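Local coordinates for protein methionine gamma-lyase (Trichomonas vaginalis, PDB 1E5E) that is a PLP-dependent enzyme of the Cys/Met metabolism family with the aminotransferase-like fold, found here as an assembly of four chains, at residues T77-T83 / G220-A226; A92-T96 / Q231-I237; N61-L67 / I245-W251. All blocks are in the same frame, centred on the assembly; numbering follows the deposited sequence. Where two conformers were deposited one is given.

Overall arrangement
From the N terminus, helix 62-75 comes first and leads into strand 79-83, which is followed by helix 86-97; strand 220-224, helix 226-241 and helix 247-257 supply the partners much later. Contact 3 closes the widest loop, 61-67 onto 245-251, and both other contacts nest inside it. Contacts 1 and 2 cross, because their segments alternate along the chain. Contact 1 pairs the outermost strand 79-83 with strand 220-224 in the seven-stranded sheet. Contact 2 packs the helices that follow those two strands, touching contact 1 through Thr93 and Ile237. Contact 3 meets contact 1 where Val64 and Ile245 touch Ala82; contacts 2 and 3 do not touch.

Contact 1: residues T77-T83 / G220-A226; sequences TEACVAT and GLICGKA
Glu78 and Ala79 both face Gly224, a classic beta bulge at the start of the antiparallel ladder between 79-83 and 220-224. Ala79 N donates to Gly224 O at 2.9 Å, nearly in line with the carbonyl bond (C=O...N 174°). Ala79 O takes two donors from opposite faces of its carbonyl plane: Gly224 N across the strands, and Thr77 OG1 at 2.9 Å from within its own segment. With chi1 at 58° the threonine hydroxyl sits between the backbone N and the carbonyl carbon and reaches forward two residues.

Beyond the bulge, Val81 and Ile222 exchange two N-to-O bonds, each 2.9 Å. Thr83 N then donates to Gly220 O at 2.8 Å, and Gly220 N donates to Thr83 O from well above its carbonyl plane. Thr83 OG1 is bonded to Ser85 O. On the outward side, Ala82 N donates to Glu68 OE2, Cys80 O receives a weak bond from Arg233 NH2, and Ala82 O is bonded to a glycerol, probably from the crystallisation liquor. Strand 79-83 is the outermost of the chain's seven-stranded mixed sheet, in the PLP-binding domain of the aminotransferase-like fold; the other edge of 220-224 bonds to His205 and Val203.

The Cys80-Cys223 and Ala82-Leu221 pairs are non-hydrogen-bonded and turn their side chains to the face under helix 62-75. There Leu221 CD2 wedges between Cys80 SG, at 3.8 Å, and Ala82 CB. On the other face Thr83 and Ile222 cross at about a right angle, beneath helices 86-97 and 226-241.

At the exposed end, the extended Glu78 side chain presents the anti lone pair of OE1 to Ala226 N, the first residue of helix 226-241, through a nearly straight bond (2.9 Å, 176°). Lys225 NZ remains 4.1 Å from Glu78 OE2, beyond salt-bridge range.

Contact 2: residues A92-T96 / Q231-I237; sequences ATVLT and QIRMVGI
Segments 92-96 and 231-237 run at right angles, their axes 8.3 Å apart at closest approach, and the backbones come nearest where Ala92 CA lies 4.1 Å from Gly236 CA. The second helix is widened there by a pi-type turn over 232-237, with Ile237 N donating to Ile232 O. Gly236, which has no side chain, lies with its backbone against the carbonyl of Ala92 and the hydroxyl of Thr96.

Thr96 is the knob of a knobs-into-holes contact, set among Gln231, Ile232, Val235 and Gly236. Its two branches divide the work. OG1, held beside the backbone N and opposite the carbonyl carbon (chi1 -63°), turns back along its own helix to Ala92 O, modelled only 2.5 Å away, too short for the bond length to be trusted. Thr96 OG1 also lies 3.5 Å from Ile232 CA. Methyl CG2 instead reaches over the start of the other segment, 3.8 Å from Gln231 O, with Gln231 CB beside it.

In the PLP-binding domain of the aminotransferase-like fold, helices 86-97 and 226-241 follow the paired strands 79-83 and 220-224 and pack on the same face of their sheet. Ile232 reaches helix 86-97 with two of its carbons: CG2 meets Ala92 CB at 4.1 Å, and CD1 lies 3.9 Å from Thr93 OG1, the two side chains meeting aslant. That hydroxyl is bonded to Ala89 O one turn earlier, and Thr93 and Ile232 both also touch Ile222 in the sheet.

At the other end Ile237 brings CD1 to 3.6 Å from Ala92 CB and also packs on Val81 and Thr83. On another side of helix 86-97, Leu95 O accepts from Lys124 NZ of the second subunit.

Contact 3: residues N61-L67 / I245-W251; sequences NPTVSNL and ISPHDAW
Asn61 ND2 is gripped by two acceptors, Tyr30 O and Thr57 OG1, while the same amide lies across the ring of Pro247 at about a right angle, with ND2 3.6 Å from Pro247 CG. Asn61 OD1 meanwhile accepts from Thr63 N at 3.0 Å, the N-cap bond of helix 62-75. The carboxamide is thus tied at both its oxygen and its nitrogen, which should fix its rotation. Ser246 caps helix 247-257 in the same manner, though its bonds from His248 N and Asp249 N are weak. The two N-capped helices, in the aminotransferase-like fold, start side by side, their axes 8.5 Å apart and inclined by 30°, so both run in broadly the same direction.

Thr63 turns its methyl to the neighbouring helix: CG2, anti to the backbone N (chi1 -65° for OG1), stands 3.3 Å from Pro247 O and 3.9 Å from Trp251 CB. Its hydroxyl is engaged on the other branch by Tyr30 N. Ala250 CB receives Val64 CG2, Thr63 CG2 and Leu67 CD2, the last at 4.1 Å.

On the far side of the helix 247-257 segment, His248 ND1 donates to Asp249 OD1 at 3.1 Å, the carboxylate oxygen lying near the ring plane and using its anti lone pair. The same oxygen bonds to Ser246 OG of the second subunit, whose His248 stacks on this ring. Toward strand 79-83, Val64 and Ile245 both touch Ala82 and slide past each other in opposite directions, Val64 CG2 pressing tightly on Ile245 CG2 at 3.5 Å.

Contact 1: residues T77-T83 / G220-A226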
loop_
_atom_site.group_PDB
_atom_site.type_symbol
_atom_site.label_atom_id
_atom_site.label_comp_id
_atom_site.label_asym_id
_atom_site.label_seq_id
_atom_site.Cartn_x
_atom_site.Cartn_y
_atom_site.Cartn_z
ATOM N N THR A 77 -4.236 29.390 -3.586
ATOM C CA THR A 77 -5.681 29.453 -3.395
ATOM C C THR A 77 -5.974 29.319 -1.905
ATOM O O THR A 77 -5.090 28.779 -1.221
ATOM C CB THR A 77 -6.414 28.363 -4.177
ATOM O OG1 THR A 77 -5.915 27.089 -3.775
ATOM C CG2 THR A 77 -6.235 28.573 -5.689
ATOM N N GLU A 78 -7.130 29.718 -1.405
ATOM C CA GLU A 78 -7.342 29.511 0.035
ATOM C C GLU A 78 -7.443 28.015 0.375
ATOM O O GLU A 78 -7.171 27.624 1.507
ATOM C CB GLU A 78 -8.692 30.139 0.458
ATOM C CG GLU A 78 -8.612 31.662 0.230
ATOM C CD GLU A 78 -9.898 32.391 0.581
ATOM O OE1 GLU A 78 -10.992 31.818 0.703
ATOM O OE2 GLU A 78 -9.805 33.632 0.726
ATOM N N ALA A 79 -7.992 27.197 -0.516
ATOM C CA ALA A 79 -8.314 25.827 -0.156
ATOM C C ALA A 79 -8.108 24.932 -1.373
ATOM O O ALA A 79 -7.954 25.426 -2.496
ATOM C CB ALA A 79 -9.750 25.748 0.367
ATOM N N CYS A 80 -8.214 23.649 -1.120
ATOM C CA CYS A 80 -8.115 22.624 -2.151
ATOM C C CYS A 80 -8.877 21.403 -1.658
ATOM O O CYS A 80 -8.887 21.010 -0.490
ATOM C CB CYS A 80 -6.617 22.310 -2.419
ATOM S SG CYS A 80 -6.399 20.828 -3.441
ATOM N N VAL A 81 -9.585 20.742 -2.540
ATOM C CA VAL A 81 -10.359 19.526 -2.331
ATOM C C VAL A 81 -9.787 18.462 -3.281
ATOM O O VAL A 81 -9.670 18.754 -4.471
ATOM C CB VAL A 81 -11.833 19.774 -2.655
ATOM C CG1 VAL A 81 -12.671 18.496 -2.580
ATOM C CG2 VAL A 81 -12.427 20.838 -1.732
ATOM N N ALA A 82 -9.363 17.325 -2.766
ATOM C CA ALA A 82 -8.848 16.253 -3.613
ATOM C C ALA A 82 -9.944 15.290 -3.986
ATOM O O ALA A 82 -10.907 15.215 -3.231
ATOM C CB ALA A 82 -7.730 15.419 -2.928
ATOM N N THR A 83 -9.872 14.625 -5.121
ATOM C CA THR A 83 -10.901 13.709 -5.535
ATOM C C THR A 83 -10.223 12.462 -6.125
ATOM O O THR A 83 -8.987 12.398 -6.230
ATOM C CB THR A 83 -11.855 14.251 -6.616
ATOM O OG1 THR A 83 -11.053 14.423 -7.782
ATOM C CG2 THR A 83 -12.522 15.572 -6.229
ATOM N N GLY A 220 -7.907 13.647 -8.721
ATOM C CA GLY A 220 -8.193 15.018 -9.154
ATOM C C GLY A 220 -8.007 16.007 -7.994
ATOM O O GLY A 220 -7.951 15.643 -6.815
ATOM N N LEU A 221 -7.865 17.290 -8.343
ATOM C CA LEU A 221 -7.812 18.382 -7.383
ATOM C C LEU A 221 -8.617 19.588 -7.815
ATOM O O LEU A 221 -8.752 19.923 -8.983
ATOM C CB LEU A 221 -6.355 18.869 -7.169
ATOM C CG LEU A 221 -5.359 17.782 -6.712
ATOM C CD1 LEU A 221 -3.956 18.040 -7.252
ATOM C CD2 LEU A 221 -5.347 17.598 -5.193
ATOM N N ILE A 222 -9.192 20.286 -6.835
ATOM C CA ILE A 222 -9.990 21.450 -7.004
ATOM C C ILE A 222 -9.409 22.544 -6.128
ATOM O O ILE A 222 -9.121 22.170 -4.977
ATOM C CB ILE A 222 -11.449 21.241 -6.568
ATOM C CG1 ILE A 222 -12.093 20.064 -7.297
ATOM C CG2 ILE A 222 -12.225 22.549 -6.803
ATOM C CD1 ILE A 222 -13.380 19.589 -6.646
ATOM N N CYS A 223 -9.065 23.711 -6.685
ATOM C CA CYS A 223 -8.394 24.710 -5.847
ATOM C C CYS A 223 -9.142 26.055 -5.955
ATOM O O CYS A 223 -9.486 26.428 -7.099
ATOM C CB CYS A 223 -6.975 24.982 -6.359
ATOM S SG CYS A 223 -5.984 23.489 -6.557
ATOM N N GLY A 224 -9.351 26.729 -4.847
ATOM C CA GLY A 224 -10.104 27.992 -4.947
ATOM C C GLY A 224 -10.402 28.508 -3.534
ATOM O O GLY A 224 -9.716 28.176 -2.574
ATOM N N LYS A 225 -11.396 29.365 -3.444
ATOM C CA LYS A 225 -11.811 29.994 -2.203
ATOM C C LYS A 225 -12.378 28.957 -1.242
ATOM O O LYS A 225 -13.140 28.104 -1.657
ATOM C CB LYS A 225 -12.940 31.022 -2.428
ATOM C CG LYS A 225 -12.599 32.175 -3.351
ATOM C CD LYS A 225 -11.594 33.115 -2.688
ATOM C CE LYS A 225 -11.278 34.247 -3.684
ATOM N NZ LYS A 225 -10.175 35.069 -3.087
ATOM N N ALA A 226 -12.263 29.246 0.036
ATOM C CA ALA A 226 -12.764 28.355 1.084
ATOM C C ALA A 226 -14.274 28.229 1.042
ATOM O O ALA A 226 -14.811 27.140 1.238
ATOM C CB ALA A 226 -12.186 28.860 2.414
#

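Contact 2: residues A92-T96 / Q231-I237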
loop_
_atom_site.group_PDB
_atom_site.type_symbol
_atom_site.label_atom_id
_atom_site.label_comp_id
_atom_site.label_asym_id
_atom_site.label_seq_id
_atom_site.Cartn_x
_atom_site.Cartn_y
_atom_site.Cartn_z
ATOM N N ALA A 92 -17.526 17.469 -9.627
ATOM C CA ALA A 92 -17.955 17.903 -8.296
ATOM C C ALA A 92 -18.054 19.421 -8.265
ATOM O O ALA A 92 -18.906 19.982 -7.582
ATOM C CB ALA A 92 -16.991 17.427 -7.208
ATOM N N THR A 93 -17.135 20.070 -8.990
ATOM C CA THR A 93 -17.135 21.516 -9.092
ATOM C C THR A 93 -18.344 21.986 -9.896
ATOM O O THR A 93 -19.188 22.721 -9.378
ATOM C CB THR A 93 -15.824 21.972 -9.771
ATOM O OG1 THR A 93 -14.725 21.583 -8.918
ATOM C CG2 THR A 93 -15.817 23.463 -10.055
ATOM N N VAL A 94 -18.493 21.587 -11.161
ATOM C CA VAL A 94 -19.614 22.119 -11.919
ATOM C C VAL A 94 -20.948 21.581 -11.411
ATOM O O VAL A 94 -21.909 22.346 -11.553
ATOM C CB VAL A 94 -19.513 21.953 -13.444
ATOM C CG1 VAL A 94 -18.200 22.525 -13.965
ATOM C CG2 VAL A 94 -19.701 20.513 -13.881
ATOM N N LEU A 95 -21.093 20.408 -10.792
ATOM C CA LEU A 95 -22.412 19.963 -10.322
ATOM C C LEU A 95 -22.811 20.640 -9.018
ATOM O O LEU A 95 -24.001 20.675 -8.675
ATOM C CB LEU A 95 -22.519 18.460 -10.252
ATOM C CG LEU A 95 -22.365 17.732 -11.598
ATOM C CD1 LEU A 95 -22.325 16.231 -11.341
ATOM C CD2 LEU A 95 -23.508 18.087 -12.572
ATOM N N THR A 96 -21.861 21.230 -8.291
ATOM C CA THR A 96 -22.172 21.988 -7.103
ATOM C C THR A 96 -22.691 23.381 -7.496
ATOM O O THR A 96 -23.649 23.883 -6.909
ATOM C CB THR A 96 -20.921 22.234 -6.230
ATOM O OG1 THR A 96 -20.438 20.952 -5.793
ATOM C CG2 THR A 96 -21.163 23.084 -5.004
ATOM N N GLN A 231 -18.585 24.348 -0.100
ATOM C CA GLN A 231 -19.828 23.872 -0.699
ATOM C C GLN A 231 -19.565 22.646 -1.574
ATOM O O GLN A 231 -20.348 21.679 -1.609
ATOM C CB GLN A 231 -20.555 24.968 -1.487
ATOM C CG GLN A 231 -20.721 26.348 -0.884
ATOM C CD GLN A 231 -21.186 27.393 -1.895
ATOM O OE1 GLN A 231 -20.625 28.494 -2.041
ATOM N NE2 GLN A 231 -22.219 27.028 -2.662
ATOM N N ILE A 232 -18.488 22.678 -2.363
ATOM C CA ILE A 232 -18.146 21.542 -3.230
ATOM C C ILE A 232 -17.889 20.271 -2.419
ATOM O O ILE A 232 -18.329 19.180 -2.780
ATOM C CB ILE A 232 -16.872 21.851 -4.071
ATOM C CG1 ILE A 232 -17.216 22.947 -5.098
ATOM C CG2 ILE A 232 -16.283 20.600 -4.733
ATOM C CD1 ILE A 232 -16.004 23.531 -5.817
ATOM N N ARG A 233 -17.266 20.410 -1.264
ATOM C CA ARG A 233 -16.963 19.259 -0.406
ATOM C C ARG A 233 -18.243 18.698 0.197
ATOM O O ARG A 233 -18.517 17.505 0.083
ATOM C CB ARG A 233 -15.863 19.670 0.572
ATOM C CG ARG A 233 -15.646 18.972 1.857
ATOM C CD ARG A 233 -14.278 18.942 2.479
ATOM N NE ARG A 233 -13.346 20.058 2.255
ATOM C CZ ARG A 233 -12.088 19.740 1.858
ATOM N NH1 ARG A 233 -11.783 18.466 1.668
ATOM N NH2 ARG A 233 -11.171 20.681 1.611
ATOM N N MET A 234 -19.161 19.561 0.647
ATOM C CA MET A 234 -20.368 19.105 1.299
ATOM C C MET A 234 -21.437 18.656 0.328
ATOM O O MET A 234 -22.279 17.888 0.739
ATOM C CB MET A 234 -20.914 20.132 2.281
ATOM C CG MET A 234 -19.996 20.222 3.506
ATOM S SD MET A 234 -19.127 18.740 4.056
ATOM C CE MET A 234 -20.205 18.133 5.346
ATOM N N VAL A 235 -21.483 19.134 -0.899
ATOM C CA VAL A 235 -22.426 18.721 -1.918
ATOM C C VAL A 235 -21.777 17.904 -3.026
ATOM O O VAL A 235 -22.177 16.769 -3.257
ATOM C CB VAL A 235 -23.095 19.959 -2.546
ATOM C CG1 VAL A 235 -24.028 19.594 -3.686
ATOM C CG2 VAL A 235 -23.866 20.732 -1.470
ATOM N N GLY A 236 -20.825 18.490 -3.763
ATOM C CA GLY A 236 -20.193 17.776 -4.870
ATOM C C GLY A 236 -19.554 16.446 -4.474
ATOM O O GLY A 236 -19.610 15.481 -5.252
ATOM N N ILE A 237 -18.766 16.447 -3.404
ATOM C CA ILE A 237 -18.056 15.237 -3.006
ATOM C C ILE A 237 -18.942 14.297 -2.194
ATOM O O ILE A 237 -19.098 13.130 -2.511
ATOM C CB ILE A 237 -16.803 15.568 -2.175
ATOM C CG1 ILE A 237 -15.832 16.482 -2.963
ATOM C CG2 ILE A 237 -16.072 14.269 -1.785
ATOM C CD1 ILE A 237 -15.508 15.958 -4.336
#

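Contact 3: residues N61-L67 / I245-W251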
loop_
_atom_site.group_PDB
_atom_site.type_symbol
_atom_site.label_atom_id
_atom_site.label_comp_id
_atom_site.label_asym_id
_atom_site.label_seq_id
_atom_site.Cartn_x
_atom_site.Cartn_y
_atom_site.Cartn_z
ATOM N N ASN A 61 -9.975 13.624 5.705
ATOM C CA ASN A 61 -9.020 12.639 6.223
ATOM C C ASN A 61 -7.683 13.359 6.318
ATOM O O ASN A 61 -7.350 14.212 5.478
ATOM C CB ASN A 61 -9.018 11.470 5.223
ATOM C CG ASN A 61 -7.954 10.436 5.574
ATOM O OD1 ASN A 61 -6.762 10.683 5.386
ATOM N ND2 ASN A 61 -8.331 9.262 6.078
ATOM N N PRO A 62 -6.929 13.144 7.389
ATOM C CA PRO A 62 -5.684 13.880 7.613
ATOM C C PRO A 62 -4.640 13.695 6.533
ATOM O O PRO A 62 -3.935 14.645 6.197
ATOM C CB PRO A 62 -5.196 13.436 8.985
ATOM C CG PRO A 62 -6.222 12.555 9.550
ATOM C CD PRO A 62 -7.217 12.199 8.477
ATOM N N THR A 63 -4.495 12.500 5.943
ATOM C CA THR A 63 -3.521 12.372 4.839
ATOM C C THR A 63 -4.011 13.196 3.649
ATOM O O THR A 63 -3.238 13.771 2.899
ATOM C CB THR A 63 -3.391 10.887 4.450
ATOM O OG1 THR A 63 -2.833 10.166 5.560
ATOM C CG2 THR A 63 -2.597 10.645 3.180
ATOM N N VAL A 64 -5.331 13.199 3.407
ATOM C CA VAL A 64 -5.873 13.916 2.244
ATOM C C VAL A 64 -5.720 15.430 2.486
ATOM O O VAL A 64 -5.269 16.072 1.549
ATOM C CB VAL A 64 -7.327 13.502 1.896
ATOM C CG1 VAL A 64 -7.925 14.306 0.756
ATOM C CG2 VAL A 64 -7.379 12.000 1.525
ATOM N N SER A 65 -5.946 15.932 3.707
ATOM C CA SER A 65 -5.744 17.305 4.019
ATOM C C SER A 65 -4.276 17.682 3.812
ATOM O O SER A 65 -4.058 18.802 3.381
ATOM C CB SER A 65 -6.051 17.697 5.488
ATOM O OG SER A 65 -7.401 17.350 5.688
ATOM N N ASN A 66 -3.349 16.811 4.180
ATOM C CA ASN A 66 -1.947 17.158 3.949
ATOM C C ASN A 66 -1.723 17.493 2.476
ATOM O O ASN A 66 -1.175 18.539 2.121
ATOM C CB ASN A 66 -1.028 16.028 4.445
ATOM C CG ASN A 66 0.437 16.373 4.225
ATOM O OD1 ASN A 66 0.863 17.527 4.119
ATOM N ND2 ASN A 66 1.243 15.333 4.143
ATOM N N LEU A 67 -2.055 16.605 1.551
ATOM C CA LEU A 67 -1.917 16.895 0.124
ATOM C C LEU A 67 -2.666 18.183 -0.273
ATOM O O LEU A 67 -2.168 19.002 -1.022
ATOM C CB LEU A 67 -2.631 15.773 -0.667
ATOM C CG LEU A 67 -2.682 15.969 -2.189
ATOM C CD1 LEU A 67 -1.219 16.122 -2.663
ATOM C CD2 LEU A 67 -3.415 14.791 -2.838
ATOM N N ILE A 245 -11.213 10.297 -2.622
ATOM C CA ILE A 245 -9.864 9.777 -2.862
ATOM C C ILE A 245 -9.448 8.815 -1.753
ATOM O O ILE A 245 -9.676 9.061 -0.566
ATOM C CB ILE A 245 -8.825 10.884 -3.024
ATOM C CG1 ILE A 245 -7.480 10.323 -3.565
ATOM C CG2 ILE A 245 -8.557 11.604 -1.715
ATOM C CD1 ILE A 245 -6.458 11.445 -3.806
ATOM N N SER A 246 -8.716 7.788 -2.114
ATOM C CA SER A 246 -8.103 6.849 -1.180
ATOM C C SER A 246 -6.947 7.563 -0.477
ATOM O O SER A 246 -6.031 8.047 -1.165
ATOM C CB SER A 246 -7.457 5.672 -1.926
ATOM O OG SER A 246 -6.525 4.987 -1.064
ATOM N N PRO A 247 -6.856 7.453 0.836
ATOM C CA PRO A 247 -5.764 8.012 1.598
ATOM C C PRO A 247 -4.420 7.456 1.163
ATOM O O PRO A 247 -3.412 8.168 1.113
ATOM C CB PRO A 247 -6.077 7.648 3.069
ATOM C CG PRO A 247 -7.579 7.523 3.034
ATOM C CD PRO A 247 -7.881 6.811 1.718
ATOM N N HIS A 248 -4.380 6.201 0.737
ATOM C CA HIS A 248 -3.154 5.589 0.244
ATOM C C HIS A 248 -2.734 6.285 -1.045
ATOM O O HIS A 248 -1.576 6.597 -1.208
ATOM C CB HIS A 248 -3.402 4.094 0.046
ATOM C CG HIS A 248 -2.396 3.444 -0.859
ATOM N ND1 HIS A 248 -2.603 3.464 -2.244
ATOM C CD2 HIS A 248 -1.219 2.844 -0.644
ATOM C CE1 HIS A 248 -1.588 2.859 -2.824
ATOM N NE2 HIS A 248 -0.737 2.470 -1.868
ATOM N N ASP A 249 -3.632 6.629 -1.934
ATOM C CA ASP A 249 -3.339 7.308 -3.184
ATOM C C ASP A 249 -2.974 8.759 -2.916
ATOM O O ASP A 249 -2.007 9.256 -3.499
ATOM C CB ASP A 249 -4.511 7.243 -4.158
ATOM C CG ASP A 249 -4.721 5.929 -4.850
ATOM O OD1 ASP A 249 -4.273 4.876 -4.381
ATOM O OD2 ASP A 249 -5.542 5.884 -5.802
ATOM N N ALA A 250 -3.677 9.414 -1.984
ATOM C CA ALA A 250 -3.285 10.782 -1.655
ATOM C C ALA A 250 -1.838 10.798 -1.163
ATOM O O ALA A 250 -1.066 11.709 -1.506
ATOM C CB ALA A 250 -4.133 11.403 -0.565
ATOM N N TRP A 251 -1.499 9.834 -0.282
ATOM C CA TRP A 251 -0.119 9.771 0.205
ATOM C C TRP A 251 0.875 9.574 -0.929
ATOM O O TRP A 251 1.949 10.183 -0.887
ATOM C CB TRP A 251 -0.017 8.580 1.192
ATOM C CG TRP A 251 1.304 8.380 1.875
ATOM C CD1 TRP A 251 1.645 8.893 3.097
ATOM C CD2 TRP A 251 2.399 7.549 1.472
ATOM N NE1 TRP A 251 2.897 8.417 3.448
ATOM C CE2 TRP A 251 3.358 7.574 2.487
ATOM C CE3 TRP A 251 2.620 6.735 0.362
ATOM C CZ2 TRP A 251 4.575 6.902 2.405
ATOM C CZ3 TRP A 251 3.809 6.016 0.257
ATOM C CH2 TRP A 251 4.767 6.118 1.280
#